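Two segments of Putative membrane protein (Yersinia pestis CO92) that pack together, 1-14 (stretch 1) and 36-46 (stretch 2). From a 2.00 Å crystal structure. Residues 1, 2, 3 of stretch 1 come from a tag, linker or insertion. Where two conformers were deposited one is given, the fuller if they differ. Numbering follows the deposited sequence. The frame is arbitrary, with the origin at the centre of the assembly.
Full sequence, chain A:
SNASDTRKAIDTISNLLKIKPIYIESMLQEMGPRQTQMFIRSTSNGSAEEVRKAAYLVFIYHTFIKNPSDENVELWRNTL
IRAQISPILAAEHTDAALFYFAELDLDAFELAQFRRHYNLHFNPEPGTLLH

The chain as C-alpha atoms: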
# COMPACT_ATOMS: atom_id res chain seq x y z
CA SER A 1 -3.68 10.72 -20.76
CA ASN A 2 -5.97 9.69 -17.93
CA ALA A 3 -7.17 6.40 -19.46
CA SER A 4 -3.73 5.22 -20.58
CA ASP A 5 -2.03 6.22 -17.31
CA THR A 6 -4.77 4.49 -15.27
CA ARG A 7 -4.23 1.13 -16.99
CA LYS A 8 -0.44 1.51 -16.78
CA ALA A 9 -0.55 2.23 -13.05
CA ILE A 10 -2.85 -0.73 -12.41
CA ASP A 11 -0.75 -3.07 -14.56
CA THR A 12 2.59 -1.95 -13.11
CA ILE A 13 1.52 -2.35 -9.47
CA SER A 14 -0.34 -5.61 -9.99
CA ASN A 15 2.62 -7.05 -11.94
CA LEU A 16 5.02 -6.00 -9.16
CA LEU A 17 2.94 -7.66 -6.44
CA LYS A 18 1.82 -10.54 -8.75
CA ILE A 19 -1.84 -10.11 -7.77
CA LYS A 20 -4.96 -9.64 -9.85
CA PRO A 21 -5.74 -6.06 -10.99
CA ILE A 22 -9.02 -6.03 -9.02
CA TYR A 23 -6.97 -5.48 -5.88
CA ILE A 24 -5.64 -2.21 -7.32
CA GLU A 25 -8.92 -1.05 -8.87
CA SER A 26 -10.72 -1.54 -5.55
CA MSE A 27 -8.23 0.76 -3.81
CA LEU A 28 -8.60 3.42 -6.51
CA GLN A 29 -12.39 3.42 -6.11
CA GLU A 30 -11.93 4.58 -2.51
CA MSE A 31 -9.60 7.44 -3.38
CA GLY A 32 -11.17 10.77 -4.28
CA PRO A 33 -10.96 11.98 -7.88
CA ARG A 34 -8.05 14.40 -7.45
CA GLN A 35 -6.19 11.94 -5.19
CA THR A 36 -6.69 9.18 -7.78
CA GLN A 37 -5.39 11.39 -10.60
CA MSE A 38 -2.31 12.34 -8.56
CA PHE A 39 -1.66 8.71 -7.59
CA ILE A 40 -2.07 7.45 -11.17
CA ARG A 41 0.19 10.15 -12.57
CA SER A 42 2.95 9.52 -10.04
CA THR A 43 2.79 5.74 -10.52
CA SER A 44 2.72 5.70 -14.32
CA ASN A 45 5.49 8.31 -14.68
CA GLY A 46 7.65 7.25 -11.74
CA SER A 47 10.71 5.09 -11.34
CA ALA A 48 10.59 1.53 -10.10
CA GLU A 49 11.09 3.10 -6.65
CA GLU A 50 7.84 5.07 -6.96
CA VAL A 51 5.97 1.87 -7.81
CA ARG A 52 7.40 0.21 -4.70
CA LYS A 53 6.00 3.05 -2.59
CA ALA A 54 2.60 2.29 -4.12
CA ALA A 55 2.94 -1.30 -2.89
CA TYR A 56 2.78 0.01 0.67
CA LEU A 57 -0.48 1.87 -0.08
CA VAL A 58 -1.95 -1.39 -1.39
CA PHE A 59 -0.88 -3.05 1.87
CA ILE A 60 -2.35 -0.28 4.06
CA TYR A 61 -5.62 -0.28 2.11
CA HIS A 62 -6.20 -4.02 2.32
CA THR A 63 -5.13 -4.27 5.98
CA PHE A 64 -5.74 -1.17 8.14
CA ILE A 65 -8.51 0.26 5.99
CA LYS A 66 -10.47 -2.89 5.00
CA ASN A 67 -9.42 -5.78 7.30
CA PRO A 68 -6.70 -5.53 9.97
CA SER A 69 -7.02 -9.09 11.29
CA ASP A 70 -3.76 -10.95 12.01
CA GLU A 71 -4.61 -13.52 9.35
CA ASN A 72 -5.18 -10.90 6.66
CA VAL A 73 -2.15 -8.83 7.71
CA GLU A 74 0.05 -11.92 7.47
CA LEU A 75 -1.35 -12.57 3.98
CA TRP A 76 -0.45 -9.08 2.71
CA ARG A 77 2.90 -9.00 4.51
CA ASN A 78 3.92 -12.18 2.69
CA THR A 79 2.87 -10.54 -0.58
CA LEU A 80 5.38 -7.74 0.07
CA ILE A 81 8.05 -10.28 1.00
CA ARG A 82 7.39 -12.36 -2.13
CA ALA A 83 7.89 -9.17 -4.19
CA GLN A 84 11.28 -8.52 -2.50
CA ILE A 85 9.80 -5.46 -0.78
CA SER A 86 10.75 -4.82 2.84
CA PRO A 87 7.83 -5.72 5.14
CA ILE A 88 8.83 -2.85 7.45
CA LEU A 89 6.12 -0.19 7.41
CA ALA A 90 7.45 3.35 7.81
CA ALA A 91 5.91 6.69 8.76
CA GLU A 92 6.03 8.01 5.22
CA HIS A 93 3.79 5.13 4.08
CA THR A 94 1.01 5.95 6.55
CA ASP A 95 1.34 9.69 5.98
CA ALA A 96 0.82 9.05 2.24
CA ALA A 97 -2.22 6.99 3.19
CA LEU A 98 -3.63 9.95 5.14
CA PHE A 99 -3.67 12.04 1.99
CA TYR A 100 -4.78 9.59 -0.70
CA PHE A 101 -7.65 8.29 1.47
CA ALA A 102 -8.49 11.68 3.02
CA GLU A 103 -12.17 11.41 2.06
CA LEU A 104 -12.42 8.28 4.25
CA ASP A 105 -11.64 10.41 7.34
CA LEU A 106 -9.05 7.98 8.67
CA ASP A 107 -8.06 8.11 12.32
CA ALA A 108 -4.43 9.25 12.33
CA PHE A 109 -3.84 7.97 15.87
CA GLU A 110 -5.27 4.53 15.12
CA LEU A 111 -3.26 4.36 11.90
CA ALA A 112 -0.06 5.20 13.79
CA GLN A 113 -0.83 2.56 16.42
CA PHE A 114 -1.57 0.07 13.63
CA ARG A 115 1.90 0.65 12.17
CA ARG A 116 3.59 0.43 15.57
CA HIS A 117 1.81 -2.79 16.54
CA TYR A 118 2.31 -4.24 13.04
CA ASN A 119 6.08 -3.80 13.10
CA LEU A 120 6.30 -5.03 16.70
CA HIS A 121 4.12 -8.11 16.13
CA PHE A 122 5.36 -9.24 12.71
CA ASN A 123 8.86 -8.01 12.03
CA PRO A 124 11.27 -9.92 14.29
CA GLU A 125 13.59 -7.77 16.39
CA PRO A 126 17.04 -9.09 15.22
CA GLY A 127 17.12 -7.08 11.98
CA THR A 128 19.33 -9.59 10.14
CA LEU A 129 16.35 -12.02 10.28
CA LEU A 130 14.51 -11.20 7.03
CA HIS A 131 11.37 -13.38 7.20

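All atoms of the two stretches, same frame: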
# COMPACT_ATOMS: atom_id res chain seq x y z
N SER A 1 -4.27 12.06 -20.74
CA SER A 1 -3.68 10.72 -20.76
C SER A 1 -4.24 9.88 -19.62
O SER A 1 -3.63 8.90 -19.19
CB SER A 1 -2.16 10.81 -20.65
OG SER A 1 -1.78 11.39 -19.41
N ASN A 2 -5.41 10.29 -19.13
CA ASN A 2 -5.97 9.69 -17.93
C ASN A 2 -6.25 8.20 -18.12
O ASN A 2 -5.92 7.38 -17.25
CB ASN A 2 -7.25 10.44 -17.52
CG ASN A 2 -7.75 10.05 -16.14
OD1 ASN A 2 -6.97 9.97 -15.16
ND2 ASN A 2 -9.05 9.77 -16.04
N ALA A 3 -6.85 7.81 -19.25
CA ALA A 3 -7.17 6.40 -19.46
C ALA A 3 -5.91 5.55 -19.57
O ALA A 3 -5.78 4.50 -18.94
CB ALA A 3 -8.03 6.23 -20.71
N SER A 4 -4.96 5.99 -20.40
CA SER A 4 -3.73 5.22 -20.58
C SER A 4 -2.94 5.13 -19.28
O SER A 4 -2.47 4.05 -18.91
CB SER A 4 -2.91 5.86 -21.70
OG SER A 4 -1.62 5.28 -21.78
N ASP A 5 -2.80 6.25 -18.56
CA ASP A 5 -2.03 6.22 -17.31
C ASP A 5 -2.71 5.34 -16.26
O ASP A 5 -2.02 4.70 -15.45
CB ASP A 5 -1.84 7.63 -16.74
CG ASP A 5 -0.93 8.50 -17.59
OD1 ASP A 5 -0.18 7.97 -18.42
OD2 ASP A 5 -0.98 9.74 -17.41
N THR A 6 -4.04 5.33 -16.22
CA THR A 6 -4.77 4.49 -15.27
C THR A 6 -4.46 3.01 -15.48
O THR A 6 -4.19 2.27 -14.53
CB THR A 6 -6.28 4.73 -15.37
OG1 THR A 6 -6.58 6.09 -15.02
CG2 THR A 6 -7.04 3.81 -14.42
N ARG A 7 -4.52 2.54 -16.74
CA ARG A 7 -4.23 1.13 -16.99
C ARG A 7 -2.76 0.82 -16.72
O ARG A 7 -2.43 -0.27 -16.23
CB ARG A 7 -4.60 0.73 -18.42
CG ARG A 7 -6.11 0.69 -18.74
CD ARG A 7 -6.95 -0.13 -17.74
NE ARG A 7 -6.27 -1.33 -17.26
CZ ARG A 7 -6.76 -2.11 -16.30
NH1 ARG A 7 -6.08 -3.18 -15.90
NH2 ARG A 7 -7.93 -1.83 -15.75
N LYS A 8 -1.85 1.76 -17.04
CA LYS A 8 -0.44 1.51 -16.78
C LYS A 8 -0.17 1.39 -15.29
O LYS A 8 0.56 0.49 -14.86
CB LYS A 8 0.43 2.61 -17.39
CG LYS A 8 1.92 2.41 -17.13
CD LYS A 8 2.77 3.48 -17.81
CE LYS A 8 4.26 3.19 -17.64
NZ LYS A 8 5.10 4.21 -18.34
N ALA A 9 -0.74 2.30 -14.49
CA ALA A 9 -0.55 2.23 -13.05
C ALA A 9 -1.08 0.92 -12.48
O ALA A 9 -0.43 0.28 -11.64
CB ALA A 9 -1.23 3.43 -12.38
N ILE A 10 -2.28 0.52 -12.90
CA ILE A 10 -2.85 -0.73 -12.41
C ILE A 10 -1.97 -1.90 -12.82
O ILE A 10 -1.60 -2.74 -11.99
CB ILE A 10 -4.29 -0.90 -12.92
CG1 ILE A 10 -5.19 0.15 -12.26
CG2 ILE A 10 -4.82 -2.30 -12.63
CD1 ILE A 10 -6.51 0.32 -12.97
N ASP A 11 -1.57 -1.95 -14.10
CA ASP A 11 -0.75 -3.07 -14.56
C ASP A 11 0.60 -3.12 -13.85
O ASP A 11 1.04 -4.19 -13.42
CB ASP A 11 -0.57 -2.99 -16.07
CG ASP A 11 -1.88 -3.22 -16.83
OD1 ASP A 11 -2.78 -3.90 -16.28
OD2 ASP A 11 -2.01 -2.72 -17.97
N THR A 12 1.26 -1.97 -13.71
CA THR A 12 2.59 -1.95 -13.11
C THR A 12 2.56 -2.43 -11.66
O THR A 12 3.39 -3.25 -11.24
CB THR A 12 3.19 -0.54 -13.20
OG1 THR A 12 3.18 -0.11 -14.57
CG2 THR A 12 4.61 -0.54 -12.70
N ILE A 13 1.60 -1.94 -10.87
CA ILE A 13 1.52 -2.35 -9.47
C ILE A 13 1.09 -3.80 -9.34
O ILE A 13 1.65 -4.56 -8.54
CB ILE A 13 0.59 -1.43 -8.66
CG1 ILE A 13 1.06 0.02 -8.73
CG2 ILE A 13 0.59 -1.85 -7.19
CD1 ILE A 13 -0.03 0.98 -8.31
N SER A 14 0.09 -4.22 -10.12
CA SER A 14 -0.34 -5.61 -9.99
C SER A 14 0.76 -6.57 -10.45
O SER A 14 0.95 -7.63 -9.85
CB SER A 14 -1.65 -5.84 -10.74
OG SER A 14 -1.51 -5.51 -12.10
N THR A 36 -6.92 10.25 -6.81
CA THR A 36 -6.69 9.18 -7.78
C THR A 36 -5.82 9.67 -8.92
O THR A 36 -4.85 9.00 -9.31
CB THR A 36 -8.02 8.65 -8.32
OG1 THR A 36 -8.88 8.29 -7.23
CG2 THR A 36 -7.80 7.41 -9.19
N GLN A 37 -6.14 10.85 -9.47
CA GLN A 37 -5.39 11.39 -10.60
C GLN A 37 -3.93 11.59 -10.24
O GLN A 37 -3.03 11.25 -11.02
CB GLN A 37 -6.00 12.71 -11.07
CG GLN A 37 -7.38 12.57 -11.70
CD GLN A 37 -8.07 13.92 -11.91
OE1 GLN A 37 -7.40 14.96 -11.98
NE2 GLN A 37 -9.40 13.90 -11.99
N MSE A 38 -3.67 12.15 -9.05
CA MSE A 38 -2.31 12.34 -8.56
C MSE A 38 -1.58 11.00 -8.39
O MSE A 38 -0.42 10.86 -8.77
CB MSE A 38 -2.33 13.13 -7.24
CG MSE A 38 -3.02 14.51 -7.36
SE MSE A 38 -3.57 15.37 -5.67
CE MSE A 38 -1.80 15.75 -4.94
N PHE A 39 -2.29 10.01 -7.82
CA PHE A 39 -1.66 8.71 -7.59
C PHE A 39 -1.33 8.03 -8.91
O PHE A 39 -0.24 7.48 -9.08
CB PHE A 39 -2.58 7.82 -6.75
CG PHE A 39 -2.06 6.43 -6.56
CD1 PHE A 39 -1.07 6.17 -5.61
CD2 PHE A 39 -2.55 5.38 -7.32
CE1 PHE A 39 -0.58 4.88 -5.44
CE2 PHE A 39 -2.06 4.08 -7.14
CZ PHE A 39 -1.08 3.84 -6.20
N ILE A 40 -2.27 8.07 -9.86
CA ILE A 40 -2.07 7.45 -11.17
C ILE A 40 -0.91 8.11 -11.89
O ILE A 40 -0.07 7.44 -12.50
CB ILE A 40 -3.36 7.55 -12.00
CG1 ILE A 40 -4.43 6.59 -11.47
CG2 ILE A 40 -3.07 7.37 -13.46
CD1 ILE A 40 -3.91 5.27 -11.05
N ARG A 41 -0.86 9.45 -11.85
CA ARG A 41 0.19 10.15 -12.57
C ARG A 41 1.56 9.86 -11.97
O ARG A 41 2.54 9.70 -12.70
CB ARG A 41 -0.06 11.66 -12.59
CG ARG A 41 1.01 12.40 -13.38
CD ARG A 41 0.69 13.87 -13.58
NE ARG A 41 0.40 14.49 -12.30
CZ ARG A 41 -0.75 15.05 -11.98
NH1 ARG A 41 -1.75 15.11 -12.86
NH2 ARG A 41 -0.90 15.57 -10.76
N SER A 42 1.65 9.78 -10.64
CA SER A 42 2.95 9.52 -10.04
C SER A 42 3.38 8.07 -10.26
O SER A 42 4.58 7.79 -10.39
CB SER A 42 2.95 9.88 -8.55
OG SER A 42 2.62 8.77 -7.73
N THR A 43 2.43 7.15 -10.35
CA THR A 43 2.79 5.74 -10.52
C THR A 43 3.10 5.39 -11.97
O THR A 43 3.93 4.51 -12.22
CB THR A 43 1.67 4.85 -9.98
OG1 THR A 43 1.41 5.18 -8.61
CG2 THR A 43 2.07 3.40 -10.06
N SER A 44 2.45 6.03 -12.93
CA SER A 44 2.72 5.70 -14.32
C SER A 44 3.97 6.41 -14.84
O SER A 44 4.61 5.92 -15.78
CB SER A 44 1.51 6.02 -15.19
OG SER A 44 1.16 7.39 -15.09
N ASN A 45 4.34 7.53 -14.24
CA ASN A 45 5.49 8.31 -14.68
C ASN A 45 6.71 8.15 -13.78
O ASN A 45 7.74 8.77 -14.05
CB ASN A 45 5.13 9.80 -14.77
CG ASN A 45 4.18 10.11 -15.91
OD1 ASN A 45 4.61 10.53 -16.98
ND2 ASN A 45 2.89 9.91 -15.67
N GLY A 46 6.61 7.34 -12.73
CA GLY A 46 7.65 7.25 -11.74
C GLY A 46 8.61 6.10 -11.99
O GLY A 46 8.37 5.22 -12.82

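Two helices cross here at 65° between their N-to-C directions, with axes 8.2 Å apart at closest approach. That spacing suits small residues at the crossing, and the closest backbone pair obeys the rule: Ala9 CA lies 4.9 Å from Ser44 CA, whereas Thr6 CA and Ile40 CA are 5.7 Å apart and Asn2 CA and Gln37 CA 7.5 Å. On the first helix the contact follows Asp5, Ala9 and Ile13, each one turn on from the last, with Lys8 beside them; on the second it follows Ile40, Thr43 and Ser44. Together the stretches bury 515 Å².

Ile40 is the main apolar filler. With chi1 and chi2 both m, it sends its two methyls to different places: CG2 lies 3.5 Å from Asp5 CB and 3.6 Å from Thr6 N, against the backbone of the first helix, while CD1 reaches Ala9 CB at 3.5 Å. Ala9, with a single methyl, also meets Thr43, its CB 4.0 Å from Thr43 CB. One turn on, Ile13 (m, t) extends CD1 to 3.7 Å from both Thr43 CG2 and Phe39 CZ. The CA-to-CB bond of Phe39 points sideways, but its t rotamer carries the ring end nearer, so that Ile13 CD1 meets it obliquely.

Thr43 and Ser44, the hydroxyl residues of stretch 2 that meet the first helix, satisfy their hydroxyls within their own helix. Thr43, at chi1 m, donates from OG1 to Phe39 O (2.9 Å), which leaves CG2 free to serve as an apolar surface toward Ile13. Ser44, at chi1 p, donates from OG to Ile40 O (2.9 Å); its buried hydroxyl is thereby satisfied and can sit 3.4 Å from Asp5 CB without needing a partner across the contact. The same device recurs on the first helix, where Thr6 and Thr12, both m, donate from OG1 to Asn2 O and Lys8 O, each at 2.7 Å.

A single hydrogen bond joins the stretches. Lys8, all t, runs fully extended and places NZ 3.1 Å from Ser44 O, the backbone carbonyl near the end of stretch 2. Its aliphatic portion packs on the way, with CD 3.9 Å from Ser44 CB. The CA-to-CB bond of Asp5 points toward stretch 2 and sets CB against Ile40 and Ser44. Its chi1 of m places the carboxylate so that Asp5 OD2 accepts from Ser1 OG, of the tag, at 2.7 Å. At the outer edge, Asn2, also from the tag, merely brushes Gln37, OD1 to CG 4.3 Å.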